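Local structure of DUF3809 domain-containing protein (Deinococcus radiodurans, 3NQN) at residues R36-L41 with E141-A146; A19-F24 with G103-A108; G45-G50 with P65-I70; G76-P81 with S94-A99; F10-P15 with G150-L155. The protein is of unknown function but binds calcium and belongs to a family grouped with the Bet v 1-like proteins, in which a long helix packs on a curved antiparallel sheet. One frame throughout, in Å; residues are numbered along the deposited sequence. Where two conformers were deposited one is given.

Interaction 1 (R36-L41 with E141-A146)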
# COMPACT_ATOMS: atom_id res chain seq x y z
N ARG A 36 16.18 -1.81 -10.28
CA ARG A 36 15.44 -2.66 -9.36
C ARG A 36 15.17 -1.94 -8.05
O ARG A 36 15.80 -0.92 -7.74
CB ARG A 36 16.23 -3.95 -9.06
CG ARG A 36 16.40 -4.93 -10.25
CD ARG A 36 17.66 -5.78 -10.08
NE ARG A 36 17.52 -6.77 -9.04
CZ ARG A 36 18.50 -7.23 -8.26
NH1 ARG A 36 19.73 -6.73 -8.33
NH2 ARG A 36 18.22 -8.17 -7.37
N PHE A 37 14.23 -2.51 -7.29
CA PHE A 37 13.86 -2.06 -5.95
C PHE A 37 13.09 -0.76 -5.92
O PHE A 37 12.88 -0.18 -4.85
CB PHE A 37 15.08 -2.02 -5.03
CG PHE A 37 15.89 -3.28 -5.06
CD1 PHE A 37 15.35 -4.48 -4.62
CD2 PHE A 37 17.19 -3.28 -5.57
CE1 PHE A 37 16.11 -5.67 -4.66
CE2 PHE A 37 17.94 -4.45 -5.61
CZ PHE A 37 17.40 -5.65 -5.15
N LEU A 38 12.63 -0.33 -7.09
CA LEU A 38 11.70 0.79 -7.21
C LEU A 38 10.39 0.24 -7.79
O LEU A 38 10.18 0.25 -9.02
CB LEU A 38 12.27 1.91 -8.10
CG LEU A 38 13.52 2.64 -7.58
CD1 LEU A 38 13.91 3.76 -8.55
CD2 LEU A 38 13.30 3.18 -6.16
N ARG A 39 9.51 -0.22 -6.92
CA ARG A 39 8.29 -0.86 -7.37
C ARG A 39 7.26 0.16 -7.87
O ARG A 39 7.18 1.28 -7.36
CB ARG A 39 7.69 -1.72 -6.25
CG ARG A 39 6.78 -2.86 -6.77
CD ARG A 39 6.14 -3.63 -5.62
NE ARG A 39 5.14 -2.82 -4.91
CZ ARG A 39 4.47 -3.23 -3.83
NH1 ARG A 39 4.70 -4.43 -3.30
NH2 ARG A 39 3.59 -2.42 -3.26
N GLY A 40 6.47 -0.23 -8.87
CA GLY A 40 5.39 0.61 -9.38
C GLY A 40 5.87 1.88 -10.05
O GLY A 40 5.14 2.86 -10.14
N LEU A 41 7.09 1.83 -10.56
CA LEU A 41 7.69 2.99 -11.19
C LEU A 41 6.84 3.45 -12.37
O LEU A 41 6.39 2.63 -13.18
CB LEU A 41 9.10 2.64 -11.66
CG LEU A 41 10.13 3.73 -11.86
CD1 LEU A 41 10.23 4.67 -10.65
CD2 LEU A 41 11.48 3.06 -12.14
N GLU A 141 19.75 1.49 1.49
CA GLU A 141 21.05 1.03 1.04
C GLU A 141 20.94 0.01 -0.10
O GLU A 141 21.71 0.07 -1.07
CB GLU A 141 21.84 0.42 2.21
CG GLU A 141 22.29 1.46 3.29
CD GLU A 141 23.33 2.48 2.78
OE1 GLU A 141 23.96 2.24 1.70
OE2 GLU A 141 23.52 3.52 3.45
N ARG A 142 19.96 -0.90 -0.03
CA ARG A 142 19.81 -1.91 -1.06
C ARG A 142 19.54 -1.22 -2.41
O ARG A 142 20.19 -1.54 -3.43
CB ARG A 142 18.65 -2.86 -0.73
CG ARG A 142 18.55 -4.09 -1.65
CD ARG A 142 19.51 -5.18 -1.23
NE ARG A 142 19.14 -6.49 -1.78
CZ ARG A 142 19.65 -7.02 -2.90
NH1 ARG A 142 20.58 -6.37 -3.61
NH2 ARG A 142 19.25 -8.23 -3.29
N VAL A 143 18.61 -0.27 -2.43
CA VAL A 143 18.29 0.41 -3.68
C VAL A 143 19.48 1.25 -4.17
O VAL A 143 19.82 1.22 -5.35
CB VAL A 143 16.99 1.27 -3.58
CG1 VAL A 143 17.14 2.38 -2.55
CG2 VAL A 143 16.62 1.85 -4.95
N ALA A 144 20.15 1.93 -3.25
CA ALA A 144 21.28 2.81 -3.60
C ALA A 144 22.45 1.98 -4.16
O ALA A 144 22.99 2.29 -5.23
CB ALA A 144 21.73 3.60 -2.36
N LYS A 145 22.78 0.91 -3.47
CA LYS A 145 23.88 0.05 -3.87
C LYS A 145 23.66 -0.66 -5.20
O LYS A 145 24.62 -0.96 -5.89
CB LYS A 145 24.18 -0.97 -2.79
CG LYS A 145 24.87 -0.35 -1.56
CD LYS A 145 25.10 -1.43 -0.51
CE LYS A 145 25.67 -0.84 0.77
NZ LYS A 145 25.68 -1.86 1.86
N ALA A 146 22.39 -0.89 -5.57
CA ALA A 146 22.10 -1.59 -6.83
C ALA A 146 21.95 -0.64 -8.03
O ALA A 146 21.88 -1.09 -9.17
CB ALA A 146 20.81 -2.47 -6.68
O HOH W 1 18.86 -1.45 -9.89
O HOH W 2 18.55 -0.06 -7.60
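Phe37 meets helix 122-153 with both a face and an edge of its ring, touching Arg142 and Ala146. The CG methylene of Arg142, set anti to its backbone N (chi1 -171°), lies over the centre of one ring face, 4.0 Å from the centroid of Phe37, which makes a CH-pi contact. The Arg142 chain then bends at chi2 and its guanidinium folds round the tip of the ring: Phe37 CZ is centred over one face of this group, 3.5 Å from Arg142 CZ. Ring and guanidinium planes are inclined by 48°, which rules out a flat stack. Against the opposite ring face, displaced toward the rim, rests CB of Arg36. The methyl of Ala146 approaches in the ring plane and comes to 3.6 Å from Phe37 CE2. On the buried side, Val143 CG2 and Leu38 CD2 are 3.8 Å apart, their side chains crossing at about a right angle. Two waters bridge the backbones, one accepting from Arg36 N and donating to Ala146 O, the other donating to both Arg36 O and Val143 O. A long C-terminal helix packed on the sheet is consistent with the Bet v 1-like fold. Between 36-41 and 141-146 the contact is apolar packing and water; Arg36 NH1 reaches the helix directly through its salt bridge to Glu149, which probably eases the repulsion between Arg36 NH2 and Arg142 NH2, 4.2 Å apart.

Interaction 2 (A19-F24 with G103-A108); sequences AAALAF and GEMAFA
Ala21 and Phe24, on successive turns of helix 18-26, both rest on the selenomethionine side chain of Met105. This side chain leaves its strand with CG anti to the carbonyl carbon (chi1 -61°), runs straight through chi2 and bends at chi3 to place the terminal CE. Its straight part brings both CG and SE under the helix. Ala21 CB lies 3.7 Å from Met105 CG and 3.9 Å from Met105 SE, so the small methyl spans the bond between them. Phe24 places its CG anti to the backbone N (chi1 177°), and the Phe24 and Met105 side chains cross at about a right angle. Met105 SE comes to 3.7 Å from Phe24 CD2 and lies 4.8 Å from the centroid of that ring, well off the ring normal, in an oblique Met-aromatic contact. Farther along the strand, Phe107 CZ lies near the plane of the Phe24 ring, at its edge, 4.4 Å from Phe24 CE2. At the other end, Ala21 CB lies 3.9 Å from Gly103 O, where the chain enters the strand.

The axis of 19-24 passes 8.9 Å from that of 104-108, with their directions 26° apart. All five touching residues are buried, and the helix covers the sheet face carrying Met105 and Phe107. Val25, from the same helix, also packs on both, while Ala30 and Ala31 of helix 28-31 pack on Phe24. Leu155 also touches Phe24 and Met105, and strands 5-13 and 90-99 pair with the two edges of strand 104-114.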
# COMPACT_ATOMS: atom_id res chain seq x y z
N ALA A 19 25.21 12.83 -27.61
CA ALA A 19 23.80 13.11 -27.89
C ALA A 19 22.91 12.02 -27.31
O ALA A 19 21.89 12.30 -26.66
CB ALA A 19 23.55 13.25 -29.43
N ALA A 20 23.31 10.77 -27.51
CA ALA A 20 22.55 9.64 -27.01
C ALA A 20 22.54 9.61 -25.47
O ALA A 20 21.52 9.28 -24.85
CB ALA A 20 23.10 8.35 -27.56
N ALA A 21 23.69 9.92 -24.85
CA ALA A 21 23.80 9.93 -23.40
C ALA A 21 22.89 11.01 -22.80
O ALA A 21 22.19 10.76 -21.82
CB ALA A 21 25.27 10.15 -22.98
N LEU A 22 22.86 12.19 -23.42
CA LEU A 22 21.94 13.28 -23.00
C LEU A 22 20.49 12.83 -23.08
O LEU A 22 19.72 13.06 -22.16
CB LEU A 22 22.12 14.51 -23.89
CG LEU A 22 23.07 15.60 -23.45
CD1 LEU A 22 23.23 16.63 -24.58
CD2 LEU A 22 22.54 16.27 -22.18
N ALA A 23 20.11 12.18 -24.20
CA ALA A 23 18.75 11.70 -24.39
C ALA A 23 18.37 10.65 -23.35
O ALA A 23 17.25 10.63 -22.84
CB ALA A 23 18.56 11.14 -25.81
N PHE A 24 19.31 9.76 -23.08
CA PHE A 24 19.13 8.67 -22.12
C PHE A 24 18.86 9.19 -20.69
O PHE A 24 17.90 8.78 -20.04
CB PHE A 24 20.38 7.78 -22.14
CG PHE A 24 20.38 6.66 -21.15
CD1 PHE A 24 19.82 5.45 -21.46
CD2 PHE A 24 21.03 6.79 -19.94
CE1 PHE A 24 19.85 4.40 -20.56
CE2 PHE A 24 21.08 5.74 -19.04
CZ PHE A 24 20.48 4.55 -19.36
N GLY A 103 30.17 10.58 -24.51
CA GLY A 103 29.11 9.79 -23.89
C GLY A 103 29.37 9.39 -22.44
O GLY A 103 28.67 8.57 -21.89
N GLU A 104 30.37 10.00 -21.83
CA GLU A 104 30.68 9.74 -20.43
C GLU A 104 29.56 10.31 -19.54
O GLU A 104 29.30 11.51 -19.58
CB GLU A 104 32.02 10.40 -20.07
CG GLU A 104 33.23 9.90 -20.90
CD GLU A 104 33.59 8.46 -20.59
OE1 GLU A 104 33.13 7.94 -19.57
OE2 GLU A 104 34.36 7.85 -21.38
N MSE A 105 28.91 9.46 -18.76
CA MSE A 105 27.84 9.91 -17.87
C MSE A 105 28.26 9.83 -16.40
O MSE A 105 29.00 8.93 -16.01
CB MSE A 105 26.58 9.07 -18.09
CG MSE A 105 26.02 9.17 -19.52
SE MSE A 105 24.52 8.04 -19.79
CE MSE A 105 25.28 6.28 -19.45
N ALA A 106 27.79 10.79 -15.62
CA ALA A 106 28.00 10.83 -14.18
C ALA A 106 26.64 10.87 -13.52
O ALA A 106 25.76 11.63 -13.94
CB ALA A 106 28.83 12.09 -13.78
N PHE A 107 26.48 10.05 -12.48
CA PHE A 107 25.25 10.00 -11.72
C PHE A 107 25.54 10.17 -10.24
O PHE A 107 26.57 9.72 -9.75
CB PHE A 107 24.57 8.64 -11.93
CG PHE A 107 24.16 8.37 -13.34
CD1 PHE A 107 22.90 8.75 -13.77
CD2 PHE A 107 25.02 7.73 -14.23
CE1 PHE A 107 22.50 8.52 -15.10
CE2 PHE A 107 24.63 7.49 -15.54
CZ PHE A 107 23.37 7.88 -15.97
N ALA A 108 24.62 10.83 -9.55
CA ALA A 108 24.59 10.91 -8.11
C ALA A 108 23.12 10.81 -7.68
O ALA A 108 22.25 11.54 -8.22
CB ALA A 108 25.19 12.23 -7.62

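Interaction 3 (G45-G50 with P65-I70); sequences GEQVWG and PFRSEI
Val48 and Ser68 form a hydrogen-bonded pair, and Gln47-Glu69 and Trp49-Arg67 the flanking non-hydrogen-bonded pairs, of an antiparallel hairpin whose strand axes run 4.6 Å apart at 166°. On the face carrying Trp49, the Arg67 chain is extended from CG to NE and lies beside the indole, pointing the same way. Its guanidinium stacks flat on the ring, planes 8° apart and centres 3.9 Å apart, a cation-pi contact in which NH2 comes to 3.4 Å from Trp49 CZ3. Gln47 reaches the edge of the same guanidinium: its OE1 accepts from Arg67 NE at 2.7 Å, nearly in the guanidinium plane. On the other face, Val48 CG2 packs against Ile70 CD1 at 3.5 Å. Phe66, with CG between its backbone N and carbonyl carbon (chi1 73°), lays its ring over the backbone of Gly50, whose N is 3.6 Å above the ring plane. Ser68 OG, on this buried side, bonds to Val93 O of strand 90-99.

The two faces of the hairpin differ in chemistry. One is largely apolar, its serine hydroxyl satisfied; on the other, the indole against one face of Arg67 and the amide at its NE edge probably hold the guanidinium flat and fix its rotation.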
# COMPACT_ATOMS: atom_id res chain seq x y z
N GLY A 45 6.19 12.14 -17.80
CA GLY A 45 7.14 13.02 -18.49
C GLY A 45 7.52 14.23 -17.64
O GLY A 45 8.60 14.80 -17.81
N GLU A 46 6.65 14.57 -16.69
CA GLU A 46 6.86 15.71 -15.79
C GLU A 46 7.39 15.26 -14.43
O GLU A 46 8.26 15.90 -13.86
CB GLU A 46 5.56 16.48 -15.60
CG GLU A 46 5.15 17.29 -16.84
CD GLU A 46 6.10 18.45 -17.08
OE1 GLU A 46 5.96 19.49 -16.40
OE2 GLU A 46 6.98 18.33 -17.96
N GLN A 47 6.80 14.21 -13.89
CA GLN A 47 7.22 13.67 -12.64
C GLN A 47 7.40 12.17 -12.75
O GLN A 47 6.89 11.54 -13.68
CB GLN A 47 6.20 14.00 -11.55
CG GLN A 47 5.93 15.49 -11.40
CD GLN A 47 4.92 15.82 -10.32
OE1 GLN A 47 4.28 14.94 -9.75
NE2 GLN A 47 4.78 17.11 -10.03
N VAL A 48 8.17 11.63 -11.83
CA VAL A 48 8.39 10.20 -11.72
C VAL A 48 7.95 9.78 -10.32
O VAL A 48 8.15 10.53 -9.34
CB VAL A 48 9.88 9.83 -11.94
CG1 VAL A 48 10.12 8.33 -11.71
CG2 VAL A 48 10.34 10.23 -13.36
N TRP A 49 7.33 8.61 -10.21
CA TRP A 49 6.88 8.13 -8.91
C TRP A 49 6.93 6.61 -8.79
O TRP A 49 7.04 5.89 -9.79
CB TRP A 49 5.47 8.64 -8.58
CG TRP A 49 4.40 8.23 -9.56
CD1 TRP A 49 3.58 7.14 -9.48
CD2 TRP A 49 4.03 8.93 -10.76
NE1 TRP A 49 2.73 7.11 -10.57
CE2 TRP A 49 2.98 8.19 -11.36
CE3 TRP A 49 4.49 10.09 -11.38
CZ2 TRP A 49 2.38 8.60 -12.56
CZ3 TRP A 49 3.90 10.49 -12.57
CH2 TRP A 49 2.85 9.74 -13.14
N GLY A 50 6.85 6.13 -7.56
CA GLY A 50 6.93 4.72 -7.28
C GLY A 50 6.97 4.49 -5.80
O GLY A 50 6.51 5.33 -5.03
N PRO A 65 5.91 5.50 -0.55
CA PRO A 65 5.92 6.12 -1.85
C PRO A 65 6.97 7.24 -1.97
O PRO A 65 7.51 7.72 -0.96
CB PRO A 65 4.51 6.70 -1.95
CG PRO A 65 4.13 7.00 -0.55
CD PRO A 65 4.78 5.95 0.28
N PHE A 66 7.30 7.56 -3.21
CA PHE A 66 8.08 8.74 -3.54
C PHE A 66 7.51 9.31 -4.81
O PHE A 66 6.86 8.59 -5.59
CB PHE A 66 9.56 8.43 -3.73
CG PHE A 66 9.88 7.71 -5.03
CD1 PHE A 66 10.15 8.42 -6.20
CD2 PHE A 66 9.93 6.33 -5.08
CE1 PHE A 66 10.43 7.77 -7.38
CE2 PHE A 66 10.21 5.67 -6.26
CZ PHE A 66 10.45 6.40 -7.42
N ARG A 67 7.75 10.59 -5.01
CA ARG A 67 7.39 11.28 -6.22
C ARG A 67 8.40 12.41 -6.41
O ARG A 67 8.66 13.20 -5.47
CB ARG A 67 5.97 11.83 -6.12
CG ARG A 67 5.37 12.27 -7.43
CD ARG A 67 3.85 12.57 -7.29
NE ARG A 67 3.19 12.70 -8.59
CZ ARG A 67 2.34 11.80 -9.13
NH1 ARG A 67 2.02 10.68 -8.47
NH2 ARG A 67 1.82 12.04 -10.32
N SER A 68 8.98 12.49 -7.59
CA SER A 68 10.00 13.48 -7.88
C SER A 68 9.73 14.20 -9.21
O SER A 68 9.25 13.62 -10.16
CB SER A 68 11.36 12.84 -7.93
OG SER A 68 11.71 12.23 -6.69
N GLU A 69 10.10 15.47 -9.24
CA GLU A 69 9.98 16.30 -10.43
C GLU A 69 11.18 16.07 -11.33
O GLU A 69 12.33 15.98 -10.85
CB GLU A 69 9.93 17.78 -10.00
CG GLU A 69 9.84 18.78 -11.13
CD GLU A 69 10.00 20.22 -10.64
OE1 GLU A 69 10.32 20.41 -9.43
OE2 GLU A 69 9.84 21.16 -11.45
N ILE A 70 10.93 15.93 -12.63
CA ILE A 70 12.01 15.76 -13.61
C ILE A 70 12.42 17.14 -14.09
O ILE A 70 11.57 17.92 -14.54
CB ILE A 70 11.55 14.95 -14.83
CG1 ILE A 70 11.00 13.59 -14.41
CG2 ILE A 70 12.70 14.78 -15.83
CD1 ILE A 70 10.19 12.92 -15.54

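Interaction 4 (G76-P81 with S94-A99); sequences GAELRP and SGQATA
Ala77 pairs with Ala97, and Leu79 with Gly95, in the two hydrogen-bonded pairs of an antiparallel hairpin whose strand axes lie 4.5 Å apart. Four backbone bonds close these pairs, among them Leu79 N to Gly95 O at 2.8 Å and Ala97 N to Ala77 O at 3.0 Å. CA-H...O contacts supplement them, including Glu78 CA to Gly95 O at 3.1 Å.

The side-chain polar interactions gather round Glu78. Within its own strand, Arg80 grips the carboxylate side-on, with NE to OE1 at 2.9 Å and NH2 to OE2 at 3.1 Å; both nitrogens meet it from above the carboxylate plane. A water lies 3.0 Å from Glu78 OE1, also close to Leu79 O, and accepts from Gln96 NE2, which bonds to Gln110 OE1.

Apolar contact joins the methylenes of Glu78 and Gln96. Gln96 CG, anti to the carbonyl carbon (chi1 -50°), lies 3.9 Å from Glu78 CG, where the side chains pass obliquely with carboxylate and amide planes 74° apart.

Within the sheet, strand 60-73 flanks 76-81 and strand 104-114 flanks 90-99, by backbone bonds. Helix 18-26 covers the face bearing Ala77 and Ala97, through Arg26 and Val25, and packs Ala21 and Leu22 on Ala99.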
# COMPACT_ATOMS: atom_id res chain seq x y z
N GLY A 76 22.23 17.45 -18.76
CA GLY A 76 21.48 16.23 -18.47
C GLY A 76 20.11 16.47 -17.86
O GLY A 76 19.25 17.05 -18.49
N ALA A 77 19.93 16.02 -16.63
CA ALA A 77 18.65 16.13 -15.95
C ALA A 77 18.81 15.81 -14.49
O ALA A 77 19.79 15.18 -14.07
CB ALA A 77 17.64 15.15 -16.59
N GLU A 78 17.83 16.24 -13.70
CA GLU A 78 17.77 15.92 -12.27
C GLU A 78 16.40 15.40 -11.90
O GLU A 78 15.41 15.66 -12.61
CB GLU A 78 17.97 17.18 -11.42
CG GLU A 78 19.29 17.84 -11.50
CD GLU A 78 19.32 19.11 -10.67
OE1 GLU A 78 18.82 19.10 -9.51
OE2 GLU A 78 19.85 20.11 -11.17
N LEU A 79 16.35 14.69 -10.77
CA LEU A 79 15.10 14.43 -10.07
C LEU A 79 15.14 15.24 -8.80
O LEU A 79 16.13 15.19 -8.04
CB LEU A 79 14.94 12.95 -9.70
CG LEU A 79 14.82 11.95 -10.85
CD1 LEU A 79 14.59 10.58 -10.29
CD2 LEU A 79 13.68 12.35 -11.81
N ARG A 80 14.10 16.02 -8.57
CA ARG A 80 13.96 16.80 -7.35
C ARG A 80 12.70 16.33 -6.61
O ARG A 80 11.63 16.33 -7.17
CB ARG A 80 13.90 18.27 -7.67
CG ARG A 80 15.21 18.79 -8.19
CD ARG A 80 15.16 20.26 -8.48
NE ARG A 80 16.39 20.69 -9.14
CZ ARG A 80 16.52 21.82 -9.83
NH1 ARG A 80 15.48 22.65 -9.95
NH2 ARG A 80 17.67 22.12 -10.39
N PRO A 81 12.86 15.88 -5.35
CA PRO A 81 11.79 15.22 -4.61
C PRO A 81 10.66 16.12 -4.21
O PRO A 81 10.88 17.30 -3.91
CB PRO A 81 12.51 14.71 -3.35
CG PRO A 81 13.62 15.63 -3.16
CD PRO A 81 14.08 15.99 -4.54
N SER A 94 16.23 11.88 -4.81
CA SER A 94 16.89 12.95 -5.57
C SER A 94 17.97 12.34 -6.43
O SER A 94 18.52 11.31 -6.09
CB SER A 94 17.53 13.97 -4.63
OG SER A 94 16.64 14.41 -3.63
N GLY A 95 18.26 12.98 -7.56
CA GLY A 95 19.31 12.51 -8.45
C GLY A 95 19.75 13.57 -9.43
O GLY A 95 18.97 14.49 -9.80
N GLN A 96 21.02 13.50 -9.81
CA GLN A 96 21.58 14.39 -10.79
C GLN A 96 22.40 13.57 -11.77
O GLN A 96 23.11 12.63 -11.37
CB GLN A 96 22.46 15.48 -10.14
CG GLN A 96 21.81 16.25 -8.94
CD GLN A 96 21.87 15.46 -7.63
OE1 GLN A 96 22.88 14.84 -7.33
NE2 GLN A 96 20.79 15.51 -6.84
N ALA A 97 22.29 13.91 -13.05
CA ALA A 97 22.99 13.19 -14.10
C ALA A 97 23.55 14.16 -15.12
O ALA A 97 22.87 15.13 -15.53
CB ALA A 97 22.04 12.19 -14.80
N THR A 98 24.77 13.89 -15.56
CA THR A 98 25.38 14.71 -16.61
C THR A 98 25.95 13.78 -17.69
O THR A 98 26.31 12.65 -17.40
CB THR A 98 26.50 15.58 -16.08
OG1 THR A 98 27.55 14.75 -15.58
CG2 THR A 98 26.00 16.50 -14.98
N ALA A 99 25.93 14.26 -18.92
CA ALA A 99 26.50 13.55 -20.07
C ALA A 99 27.55 14.46 -20.67
O ALA A 99 27.31 15.67 -20.85
CB ALA A 99 25.43 13.23 -21.09
O HOH W 3 18.32 16.86 -7.55

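Interaction 5 (F10-P15 with G150-L155); sequences FTLRHP and GLAAGL
Leu12 projects from strand 5-13 as a knob toward the end of helix 122-153. Its CD1 settles among three residues: it lies 3.7 Å from Ala152 N, 3.9 Å from Leu151 CB and 4.3 Å from Leu155 CD1. The small Ala152 forms the shallow part of this hollow, its CB 4.2 Å from the same Leu12 methyl. Leu151 packs beside it. Its CD2 approaches the edge of the Phe10 ring, near the ring plane, and comes to 3.7 Å from Phe10 CZ. Phe10 CG, between the backbone N and the carbonyl carbon (chi1 59°), starts the ring toward the helix, and the two side chains pass obliquely.

Past the helix the fit is reversed, and Leu155 becomes the knob. One branch, CD1, rests against the backbone at Arg13 O; the other, CD2, enters the bend formed by His14 and Pro15, 3.6 Å from His14 CD2 and 4.4 Å from Pro15 CD. Met105 of the adjoining strand and Phe24 of helix 18-26 also pack on Leu155.

The polar ends of His14 and Arg13 have partners outside these two segments: His14 ND1 bonds to His16 N, consistent with an unprotonated ND1, and Arg13 forms a salt bridge with Glu104. What joins strand to helix is therefore apolar contact, in which interlocking shape rather than directed bonding sets the fit.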
# COMPACT_ATOMS: atom_id res chain seq x y z
N PHE A 10 28.36 7.45 -9.23
CA PHE A 10 29.09 6.59 -10.14
C PHE A 10 29.09 7.14 -11.54
O PHE A 10 28.30 8.02 -11.88
CB PHE A 10 28.47 5.17 -10.14
CG PHE A 10 27.02 5.14 -10.54
CD1 PHE A 10 26.02 5.38 -9.60
CD2 PHE A 10 26.66 4.88 -11.85
CE1 PHE A 10 24.68 5.37 -9.97
CE2 PHE A 10 25.32 4.88 -12.23
CZ PHE A 10 24.33 5.11 -11.28
N THR A 11 29.98 6.60 -12.36
CA THR A 11 30.10 7.00 -13.76
C THR A 11 29.90 5.79 -14.65
O THR A 11 30.17 4.69 -14.26
CB THR A 11 31.48 7.63 -14.07
OG1 THR A 11 32.53 6.77 -13.60
CG2 THR A 11 31.60 8.99 -13.41
N LEU A 12 29.37 6.04 -15.85
CA LEU A 12 29.14 5.00 -16.88
C LEU A 12 29.26 5.65 -18.23
O LEU A 12 28.82 6.78 -18.40
CB LEU A 12 27.71 4.45 -16.80
CG LEU A 12 27.26 3.62 -15.63
CD1 LEU A 12 25.77 3.29 -15.81
CD2 LEU A 12 28.10 2.33 -15.55
N ARG A 13 29.78 4.92 -19.20
CA ARG A 13 29.89 5.42 -20.55
C ARG A 13 28.74 4.92 -21.41
O ARG A 13 28.42 3.73 -21.42
CB ARG A 13 31.23 5.01 -21.17
CG ARG A 13 31.38 5.43 -22.64
CD ARG A 13 32.82 5.77 -22.95
NE ARG A 13 33.07 5.92 -24.37
CZ ARG A 13 33.95 6.77 -24.88
NH1 ARG A 13 34.60 7.60 -24.08
NH2 ARG A 13 34.13 6.84 -26.19
N HIS A 14 28.08 5.83 -22.12
CA HIS A 14 27.04 5.42 -23.05
C HIS A 14 27.77 5.04 -24.34
O HIS A 14 28.50 5.84 -24.88
CB HIS A 14 26.05 6.57 -23.32
CG HIS A 14 24.80 6.13 -24.02
ND1 HIS A 14 24.81 5.61 -25.30
CD2 HIS A 14 23.51 6.13 -23.62
CE1 HIS A 14 23.57 5.30 -25.65
NE2 HIS A 14 22.77 5.61 -24.65
N PRO A 15 27.58 3.80 -24.82
CA PRO A 15 28.26 3.33 -26.04
C PRO A 15 27.98 4.13 -27.33
O PRO A 15 28.74 4.02 -28.28
CB PRO A 15 27.74 1.90 -26.22
CG PRO A 15 27.18 1.51 -24.91
CD PRO A 15 26.71 2.76 -24.24
N GLY A 150 21.63 -1.28 -12.13
CA GLY A 150 20.36 -0.95 -12.78
C GLY A 150 20.49 0.01 -13.93
O GLY A 150 19.91 -0.21 -14.98
N LEU A 151 21.21 1.11 -13.73
CA LEU A 151 21.42 2.04 -14.82
C LEU A 151 22.18 1.37 -15.97
O LEU A 151 21.83 1.56 -17.13
CB LEU A 151 22.13 3.32 -14.36
CG LEU A 151 21.16 4.45 -13.99
CD1 LEU A 151 20.50 4.18 -12.64
CD2 LEU A 151 21.85 5.73 -13.96
N ALA A 152 23.20 0.58 -15.65
CA ALA A 152 23.98 -0.10 -16.70
C ALA A 152 23.09 -1.05 -17.52
O ALA A 152 23.21 -1.11 -18.73
CB ALA A 152 25.17 -0.86 -16.09
N ALA A 153 22.15 -1.72 -16.85
CA ALA A 153 21.20 -2.61 -17.52
C ALA A 153 20.33 -1.89 -18.57
O ALA A 153 19.81 -2.51 -19.46
CB ALA A 153 20.34 -3.32 -16.51
N GLY A 154 20.17 -0.58 -18.45
CA GLY A 154 19.36 0.17 -19.42
C GLY A 154 20.09 0.54 -20.71
O GLY A 154 19.47 1.00 -21.67
N LEU A 155 21.41 0.32 -20.74
CA LEU A 155 22.24 0.74 -21.87
C LEU A 155 22.31 -0.31 -22.97
O LEU A 155 22.33 -1.51 -22.67
CB LEU A 155 23.67 1.02 -21.39
CG LEU A 155 23.90 2.21 -20.47
CD1 LEU A 155 25.32 2.20 -19.95
CD2 LEU A 155 23.60 3.53 -21.19

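Interactions 2 and 5 adjoin, their centres 8 Å apart and strands joined by Met105 N to Leu12 O at 2.7 Å. Interaction 4, centred 11 Å from interaction 2, continues the same sheet and meets interaction 3 through Glu69 N and Arg80 O at 2.7 Å. Interaction 1 ties the loop before strand 41-43 to the long helix and touches interaction 3 where Leu41 CD1 lies 3.7 Å from Phe66 CZ. Bound methylpentanediol, probably from the crystallisation liquor, lies about 4 Å from each of the side chains of Phe107, Ile70 and Leu79; such molecules often mark pockets. A calcium ion lies about 7 Å from the Pro65 side chain; Glu141 belongs to a separate site, with no ion bound to this chain.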